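Long-range contact in putative tRNA (Adenine(37)-N6)-methyltransferase (Pseudomonas aeruginosa, PDB 7BTU), which probably methylates the N6-threonylcarbamoyladenosine at position 37 of tRNA, using S-adenosyl-L-methionine as methyl donor: residues Y16-P28 with G206-V218. Numbering follows the deposited sequence.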
ATOM      1  N   TYR B  16      -1.669  18.293  -2.054  1.00 16.12           N
ATOM      2  CA  TYR B  16      -2.310  18.059  -3.344  1.00 15.47           C
ATOM      3  C   TYR B  16      -1.228  17.772  -4.373  1.00 14.94           C
ATOM      4  O   TYR B  16      -0.139  18.364  -4.313  1.00 19.59           O
ATOM      5  CB  TYR B  16      -3.145  19.267  -3.800  1.00 18.37           C
ATOM      6  CG  TYR B  16      -4.425  19.405  -3.004  1.00 23.04           C
ATOM      7  CD1 TYR B  16      -5.599  18.770  -3.413  1.00 23.61           C
ATOM      8  CD2 TYR B  16      -4.468  20.195  -1.853  1.00 22.03           C
ATOM      9  CE1 TYR B  16      -6.818  18.932  -2.682  1.00 22.85           C
ATOM     10  CE2 TYR B  16      -5.641  20.339  -1.123  1.00 24.34           C
ATOM     11  CZ  TYR B  16      -6.806  19.709  -1.519  1.00 26.54           C
ATOM     12  OH  TYR B  16      -7.964  19.886  -0.750  1.00 26.96           O
ATOM     13  N   ILE B  17      -1.551  16.878  -5.317  1.00 16.94           N
ATOM     14  CA  ILE B  17      -0.654  16.510  -6.413  1.00 17.18           C
ATOM     15  C   ILE B  17      -0.714  17.556  -7.526  1.00 17.81           C
ATOM     16  O   ILE B  17      -1.790  18.031  -7.907  1.00 19.57           O
ATOM     17  CB  ILE B  17      -1.026  15.118  -6.960  1.00 17.61           C
ATOM     18  CG1 ILE B  17      -0.696  14.039  -5.896  1.00 16.22           C
ATOM     19  CG2 ILE B  17      -0.264  14.857  -8.276  1.00 17.05           C
ATOM     20  CD1 ILE B  17       0.848  13.859  -5.630  1.00 14.14           C
ATOM     21  N   ARG B  18       0.443  17.944  -8.038  1.00 16.67           N
ATOM     22  CA  ARG B  18       0.516  18.602  -9.325  1.00 19.48           C
ATOM     23  C   ARG B  18       1.157  17.578 -10.240  1.00 19.78           C
ATOM     24  O   ARG B  18       2.238  17.070  -9.908  1.00 18.65           O
ATOM     25  CB  ARG B  18       1.329  19.900  -9.245  1.00 26.78           C
ATOM     26  N   SER B  19       0.544  17.293 -11.403  1.00 18.60           N
ATOM     27  CA  SER B  19       1.183  16.277 -12.240  1.00 20.64           C
ATOM     28  C   SER B  19       0.860  16.467 -13.715  1.00 19.15           C
ATOM     29  O   SER B  19       0.067  17.321 -14.108  1.00 18.73           O
ATOM     30  CB  SER B  19       0.829  14.856 -11.802  1.00 22.20           C
ATOM     31  OG  SER B  19      -0.412  14.496 -12.299  1.00 22.51           O
ATOM     32  N   CYS B  20       1.577  15.696 -14.521  1.00 19.91           N
ATOM     33  CA  CYS B  20       1.361  15.697 -15.971  1.00 24.07           C
ATOM     34  C   CYS B  20      -0.024  15.199 -16.390  1.00 24.87           C
ATOM     35  O   CYS B  20      -0.403  15.429 -17.541  1.00 21.56           O
ATOM     36  CB  CYS B  20       2.452  14.864 -16.636  1.00 18.20           C
ATOM     37  SG  CYS B  20       2.677  13.214 -16.029  1.00 21.13           S
ATOM     38  N   PHE B  21      -0.726  14.404 -15.557  1.00 23.26           N
ATOM     39  CA  PHE B  21      -1.869  13.628 -16.051  1.00 19.93           C
ATOM     40  C   PHE B  21      -3.182  14.363 -15.810  1.00 19.68           C
ATOM     41  O   PHE B  21      -3.499  14.733 -14.671  1.00 19.56           O
ATOM     42  CB  PHE B  21      -1.913  12.227 -15.425  1.00 19.65           C
ATOM     43  CG  PHE B  21      -0.791  11.334 -15.907  1.00 21.09           C
ATOM     44  CD1 PHE B  21      -0.609  11.104 -17.289  1.00 22.69           C
ATOM     45  CD2 PHE B  21       0.108  10.776 -15.008  1.00 18.06           C
ATOM     46  CE1 PHE B  21       0.469  10.310 -17.744  1.00 21.63           C
ATOM     47  CE2 PHE B  21       1.175   9.955 -15.480  1.00 17.10           C
ATOM     48  CZ  PHE B  21       1.342   9.731 -16.810  1.00 17.01           C
ATOM     49  N   MET B  22      -3.949  14.560 -16.890  1.00 21.81           N
ATOM     50  CA  MET B  22      -5.258  15.213 -16.788  1.00 23.71           C
ATOM     51  C   MET B  22      -6.430  14.243 -16.945  1.00 27.61           C
ATOM     52  O   MET B  22      -7.568  14.596 -16.590  1.00 29.08           O
ATOM     53  CB  MET B  22      -5.365  16.320 -17.862  1.00 28.47           C
ATOM     54  CG  MET B  22      -4.169  17.312 -17.891  1.00 30.87           C
ATOM     55  SD  MET B  22      -4.049  18.271 -16.327  1.00 35.58           S
ATOM     56  CE  MET B  22      -2.246  18.493 -16.162  1.00 36.15           C
ATOM     57  N   GLU B  23      -6.201  13.048 -17.499  1.00 25.52           N
ATOM     58  CA  GLU B  23      -7.294  12.108 -17.714  1.00 28.89           C
ATOM     59  C   GLU B  23      -6.787  10.716 -17.358  1.00 26.30           C
ATOM     60  O   GLU B  23      -5.620  10.401 -17.545  1.00 29.03           O
ATOM     61  CB  GLU B  23      -7.817  12.209 -19.181  1.00 36.74           C
ATOM     62  CG  GLU B  23      -6.731  12.594 -20.155  1.00 43.43           C
ATOM     63  CD  GLU B  23      -7.176  13.164 -21.490  1.00 53.75           C
ATOM     64  OE1 GLU B  23      -6.328  13.158 -22.387  1.00 55.49           O
ATOM     65  OE2 GLU B  23      -8.324  13.615 -21.672  1.00 58.88           O
ATOM     66  N   LYS B  24      -7.685   9.872 -16.877  1.00 26.49           N
ATOM     67  CA  LYS B  24      -7.270   8.593 -16.302  1.00 29.01           C
ATOM     68  C   LYS B  24      -6.764   7.632 -17.362  1.00 30.05           C
ATOM     69  O   LYS B  24      -5.804   6.901 -17.115  1.00 33.74           O
ATOM     70  CB  LYS B  24      -8.444   7.948 -15.541  1.00 35.00           C
ATOM     71  N   PHE B  25      -7.383   7.614 -18.552  1.00 26.94           N
ATOM     72  CA  PHE B  25      -6.982   6.620 -19.528  1.00 35.56           C
ATOM     73  C   PHE B  25      -5.545   6.826 -20.002  1.00 34.43           C
ATOM     74  O   PHE B  25      -4.933   5.878 -20.490  1.00 35.82           O
ATOM     75  CB  PHE B  25      -7.948   6.593 -20.711  1.00 40.56           C
ATOM     76  CG  PHE B  25      -7.942   7.857 -21.537  1.00 44.72           C
ATOM     77  CD1 PHE B  25      -6.982   8.052 -22.527  1.00 46.03           C
ATOM     78  CD2 PHE B  25      -8.938   8.812 -21.362  1.00 46.38           C
ATOM     79  CE1 PHE B  25      -6.971   9.191 -23.278  1.00 48.58           C
ATOM     80  CE2 PHE B  25      -8.943   9.961 -22.113  1.00 49.17           C
ATOM     81  CZ  PHE B  25      -7.957  10.158 -23.079  1.00 50.63           C
ATOM     82  N   ALA B  26      -4.968   8.017 -19.809  1.00 31.57           N
ATOM     83  CA  ALA B  26      -3.566   8.225 -20.167  1.00 33.20           C
ATOM     84  C   ALA B  26      -2.558   7.646 -19.163  1.00 30.99           C
ATOM     85  O   ALA B  26      -1.362   7.470 -19.487  1.00 28.39           O
ATOM     86  CB  ALA B  26      -3.321   9.724 -20.241  1.00 36.75           C
ATOM     87  N   ILE B  27      -3.000   7.336 -17.970  1.00 29.12           N
ATOM     88  CA  ILE B  27      -2.054   6.919 -16.949  1.00 25.93           C
ATOM     89  C   ILE B  27      -1.508   5.543 -17.290  1.00 25.17           C
ATOM     90  O   ILE B  27      -2.294   4.625 -17.550  1.00 26.58           O
ATOM     91  CB  ILE B  27      -2.720   6.941 -15.591  1.00 25.88           C
ATOM     92  CG1 ILE B  27      -3.079   8.391 -15.250  1.00 28.34           C
ATOM     93  CG2 ILE B  27      -1.766   6.365 -14.553  1.00 24.96           C
ATOM     94  CD1 ILE B  27      -3.816   8.504 -13.948  1.00 27.29           C
ATOM     95  N   PRO B  28      -0.193   5.352 -17.330  1.00 24.31           N
ATOM     96  CA  PRO B  28       0.326   4.029 -17.675  1.00 25.72           C
ATOM     97  C   PRO B  28      -0.074   2.991 -16.642  1.00 26.15           C
ATOM     98  O   PRO B  28      -0.143   3.260 -15.434  1.00 22.12           O
ATOM     99  CB  PRO B  28       1.852   4.222 -17.723  1.00 30.47           C
ATOM    100  CG  PRO B  28       2.115   5.631 -17.428  1.00 32.74           C
ATOM    101  CD  PRO B  28       0.831   6.402 -17.402  1.00 26.87           C
ATOM    102  N   GLY B 206      -5.440   4.970 -39.441  1.00 22.22           N
ATOM    103  CA  GLY B 206      -5.849   6.291 -39.887  1.00 25.70           C
ATOM    104  C   GLY B 206      -6.442   7.221 -38.834  1.00 25.92           C
ATOM    105  O   GLY B 206      -6.228   8.434 -38.898  1.00 21.56           O
ATOM    106  N   ARG B 207      -7.164   6.685 -37.847  1.00 24.96           N
ATOM    107  CA  ARG B 207      -7.831   7.549 -36.875  1.00 22.79           C
ATOM    108  C   ARG B 207      -6.817   8.332 -36.057  1.00 20.64           C
ATOM    109  O   ARG B 207      -5.820   7.782 -35.584  1.00 20.09           O
ATOM    110  CB  ARG B 207      -8.730   6.726 -35.944  1.00 28.65           C
ATOM    111  CG  ARG B 207      -9.435   7.600 -34.953  1.00 30.65           C
ATOM    112  CD  ARG B 207     -10.483   6.873 -34.161  1.00 43.70           C
ATOM    113  NE  ARG B 207     -11.041   7.749 -33.127  1.00 50.23           N
ATOM    114  CZ  ARG B 207     -12.237   7.578 -32.574  1.00 56.91           C
ATOM    115  NH1 ARG B 207     -13.011   6.566 -32.965  1.00 58.66           N
ATOM    116  NH2 ARG B 207     -12.662   8.427 -31.642  1.00 58.02           N
ATOM    117  N   ARG B 208      -7.059   9.620 -35.891  1.00 20.82           N
ATOM    118  CA  ARG B 208      -6.209  10.446 -35.027  1.00 19.44           C
ATOM    119  C   ARG B 208      -6.719  10.384 -33.575  1.00 22.05           C
ATOM    120  O   ARG B 208      -7.896  10.648 -33.298  1.00 21.25           O
ATOM    121  CB  ARG B 208      -6.220  11.879 -35.525  1.00 26.97           C
ATOM    122  CG  ARG B 208      -5.381  12.839 -34.764  1.00 32.65           C
ATOM    123  CD  ARG B 208      -6.195  14.113 -34.580  1.00 40.14           C
ATOM    124  NE  ARG B 208      -5.416  15.327 -34.720  1.00 41.57           N
ATOM    125  CZ  ARG B 208      -5.858  16.524 -34.360  1.00 44.07           C
ATOM    126  NH1 ARG B 208      -7.075  16.650 -33.844  1.00 43.42           N
ATOM    127  NH2 ARG B 208      -5.077  17.588 -34.507  1.00 46.94           N
ATOM    128  N   TYR B 209      -5.816  10.102 -32.666  1.00 19.29           N
ATOM    129  CA  TYR B 209      -6.129   9.960 -31.251  1.00 20.12           C
ATOM    130  C   TYR B 209      -5.448  11.107 -30.533  1.00 17.51           C
ATOM    131  O   TYR B 209      -4.513  11.700 -31.062  1.00 16.58           O
ATOM    132  CB  TYR B 209      -5.589   8.623 -30.716  1.00 18.23           C
ATOM    133  CG  TYR B 209      -6.295   7.439 -31.289  1.00 19.52           C
ATOM    134  CD1 TYR B 209      -7.480   6.969 -30.734  1.00 26.67           C
ATOM    135  CD2 TYR B 209      -5.809   6.805 -32.415  1.00 19.45           C
ATOM    136  CE1 TYR B 209      -8.162   5.876 -31.287  1.00 28.69           C
ATOM    137  CE2 TYR B 209      -6.483   5.721 -32.959  1.00 22.94           C
ATOM    138  CZ  TYR B 209      -7.641   5.267 -32.409  1.00 25.96           C
ATOM    139  OH  TYR B 209      -8.260   4.199 -32.995  1.00 27.47           O
ATOM    140  N   GLY B 210      -5.912  11.434 -29.316  1.00 19.46           N
ATOM    141  CA  GLY B 210      -5.273  12.505 -28.573  1.00 17.32           C
ATOM    142  C   GLY B 210      -5.255  12.195 -27.091  1.00 17.56           C
ATOM    143  O   GLY B 210      -6.104  11.472 -26.566  1.00 18.86           O
ATOM    144  N   VAL B 211      -4.311  12.842 -26.414  1.00 20.32           N
ATOM    145  CA  VAL B 211      -4.210  12.737 -24.975  1.00 19.02           C
ATOM    146  C   VAL B 211      -3.629  14.064 -24.486  1.00 20.42           C
ATOM    147  O   VAL B 211      -2.848  14.737 -25.185  1.00 17.91           O
ATOM    148  CB  VAL B 211      -3.296  11.553 -24.544  1.00 23.28           C
ATOM    149  CG1 VAL B 211      -1.899  11.758 -25.034  1.00 27.34           C
ATOM    150  CG2 VAL B 211      -3.300  11.462 -23.022  1.00 29.34           C
ATOM    151  N   ARG B 212      -4.028  14.439 -23.294  1.00 21.05           N
ATOM    152  CA  ARG B 212      -3.537  15.657 -22.663  1.00 18.54           C
ATOM    153  C   ARG B 212      -2.386  15.298 -21.743  1.00 21.38           C
ATOM    154  O   ARG B 212      -2.521  14.366 -20.945  1.00 24.34           O
ATOM    155  CB  ARG B 212      -4.690  16.293 -21.883  1.00 22.35           C
ATOM    156  CG  ARG B 212      -5.717  16.947 -22.759  1.00 26.96           C
ATOM    157  CD  ARG B 212      -6.587  17.839 -21.956  1.00 36.64           C
ATOM    158  NE  ARG B 212      -7.507  17.075 -21.153  1.00 43.02           N
ATOM    159  CZ  ARG B 212      -7.968  17.443 -19.963  1.00 42.87           C
ATOM    160  NH1 ARG B 212      -7.581  18.591 -19.406  1.00 39.97           N
ATOM    161  NH2 ARG B 212      -8.830  16.644 -19.338  1.00 43.93           N
ATOM    162  N   LEU B 213      -1.311  16.093 -21.779  1.00 18.06           N
ATOM    163  CA  LEU B 213      -0.208  15.960 -20.813  1.00 16.85           C
ATOM    164  C   LEU B 213       0.274  17.359 -20.443  1.00 22.03           C
ATOM    165  O   LEU B 213       0.469  18.175 -21.338  1.00 19.51           O
ATOM    166  CB  LEU B 213       0.950  15.164 -21.442  1.00 18.79           C
ATOM    167  CG  LEU B 213       0.664  13.683 -21.787  1.00 19.37           C
ATOM    168  CD1 LEU B 213       1.742  13.185 -22.738  1.00 23.83           C
ATOM    169  CD2 LEU B 213       0.618  12.830 -20.479  1.00 16.82           C
ATOM    170  N   TRP B 214       0.429  17.657 -19.131  1.00 17.66           N
ATOM    171  CA  TRP B 214       0.688  19.024 -18.692  1.00 21.89           C
ATOM    172  C   TRP B 214      -0.373  19.917 -19.342  1.00 22.71           C
ATOM    173  O   TRP B 214      -1.563  19.602 -19.240  1.00 23.27           O
ATOM    174  CB  TRP B 214       2.136  19.401 -18.991  1.00 17.09           C
ATOM    175  CG  TRP B 214       3.158  18.605 -18.125  1.00 17.57           C
ATOM    176  CD1 TRP B 214       4.094  17.752 -18.573  1.00 19.64           C
ATOM    177  CD2 TRP B 214       3.314  18.671 -16.693  1.00 18.56           C
ATOM    178  NE1 TRP B 214       4.832  17.246 -17.504  1.00 20.70           N
ATOM    179  CE2 TRP B 214       4.360  17.798 -16.343  1.00 19.50           C
ATOM    180  CE3 TRP B 214       2.635  19.348 -15.671  1.00 26.67           C
ATOM    181  CZ2 TRP B 214       4.779  17.599 -15.007  1.00 25.14           C
ATOM    182  CZ3 TRP B 214       3.050  19.145 -14.316  1.00 29.01           C
ATOM    183  CH2 TRP B 214       4.107  18.274 -14.004  1.00 25.87           C
ATOM    184  N   ASP B 215      -0.001  21.008 -20.025  1.00 20.94           N
ATOM    185  CA  ASP B 215      -0.968  21.879 -20.691  1.00 22.13           C
ATOM    186  C   ASP B 215      -0.982  21.630 -22.199  1.00 21.75           C
ATOM    187  O   ASP B 215      -1.303  22.535 -22.981  1.00 20.02           O
ATOM    188  CB  ASP B 215      -0.704  23.361 -20.372  1.00 26.04           C
ATOM    189  CG  ASP B 215       0.715  23.818 -20.778  1.00 26.35           C
ATOM    190  OD1 ASP B 215       1.453  23.015 -21.396  1.00 24.26           O
ATOM    191  OD2 ASP B 215       1.101  24.963 -20.471  1.00 26.70           O
ATOM    192  N   LEU B 216      -0.612  20.423 -22.611  1.00 18.20           N
ATOM    193  CA  LEU B 216      -0.455  20.087 -24.031  1.00 17.67           C
ATOM    194  C   LEU B 216      -1.563  19.147 -24.511  1.00 20.73           C
ATOM    195  O   LEU B 216      -2.090  18.349 -23.735  1.00 18.49           O
ATOM    196  CB  LEU B 216       0.889  19.399 -24.291  1.00 17.35           C
ATOM    197  CG  LEU B 216       2.140  19.940 -23.578  1.00 18.60           C
ATOM    198  CD1 LEU B 216       3.312  19.042 -23.924  1.00 15.47           C
ATOM    199  CD2 LEU B 216       2.389  21.319 -24.114  1.00 17.30           C
ATOM    200  N   ASP B 217      -1.847  19.197 -25.830  1.00 16.71           N
ATOM    201  CA  ASP B 217      -2.626  18.172 -26.532  1.00 16.63           C
ATOM    202  C   ASP B 217      -1.660  17.454 -27.474  1.00 18.46           C
ATOM    203  O   ASP B 217      -0.951  18.096 -28.240  1.00 20.57           O
ATOM    204  CB  ASP B 217      -3.780  18.783 -27.332  1.00 18.17           C
ATOM    205  CG  ASP B 217      -4.773  19.513 -26.432  1.00 32.51           C
ATOM    206  OD1 ASP B 217      -5.289  18.890 -25.475  1.00 29.66           O
ATOM    207  OD2 ASP B 217      -5.031  20.702 -26.684  1.00 35.56           O
ATOM    208  N   VAL B 218      -1.570  16.142 -27.350  1.00 14.93           N
ATOM    209  CA  VAL B 218      -0.628  15.319 -28.115  1.00 14.26           C
ATOM    210  C   VAL B 218      -1.492  14.458 -29.010  1.00 15.89           C
ATOM    211  O   VAL B 218      -2.444  13.829 -28.516  1.00 18.84           O
ATOM    212  CB  VAL B 218       0.238  14.459 -27.177  1.00 17.51           C
ATOM    213  CG1 VAL B 218       1.190  13.499 -27.978  1.00 13.62           C
ATOM    214  CG2 VAL B 218       1.083  15.397 -26.249  1.00 19.42           C
TER
HETATM  215  O   HOH W   1      -3.780  12.960 -19.271  1.00 27.05           O
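With CG of Trp-214 anti to its own carbonyl carbon (chi1 -68°), the indole swings back from the type II' beta turn 213-216 and turns one face to the carbonyl carbon of Ser-19 and to CA and CB of Cys-20. That turn joins strands 209-213 and 216-222 into a beta hairpin of the C-terminal domain; the other partner is the loop leaving strand 15-19 of the six-stranded barrel, so the contact joins barrel to C-terminal sheet. CB of Cys-20 makes a CH-pi contact over the indole face, 3.6 Å from the centroid of the five-membered ring, while SG turns to the centre of one face of the Phe-21 ring. Next to the stack, Trp-214 N donates to Cys-20 O at 2.9 Å. Ser-19 OG accepts from Phe-21 N in an ST turn and also bonds Leu-127 O, tying the loop back to the barrel side. Further along, a water accepts from Met-22 N at 2.9 Å; its approach to Arg-212 O is unusually short, so that leg is doubtful in detail. Glu-23, its chi1 turned about halfway toward eclipsed (31°) and the chain extended beyond CG, reaches the strand edge: OE1 takes Arg-212 N at 2.8 Å, from 35° out of the carboxylate plane. OE2 forms a longer salt bridge with Arg-212 NE (3.6 Å), lying near the guanidinium plane although the two flat groups stand almost perpendicular. Beyond Glu-23, Ala-26 CB meets Val-211 CG2 at 3.3 Å, a short contact to be read with caution. Met-22 CB sits centrally over one face of the Arg-212 guanidinium, 3.5 Å from CZ.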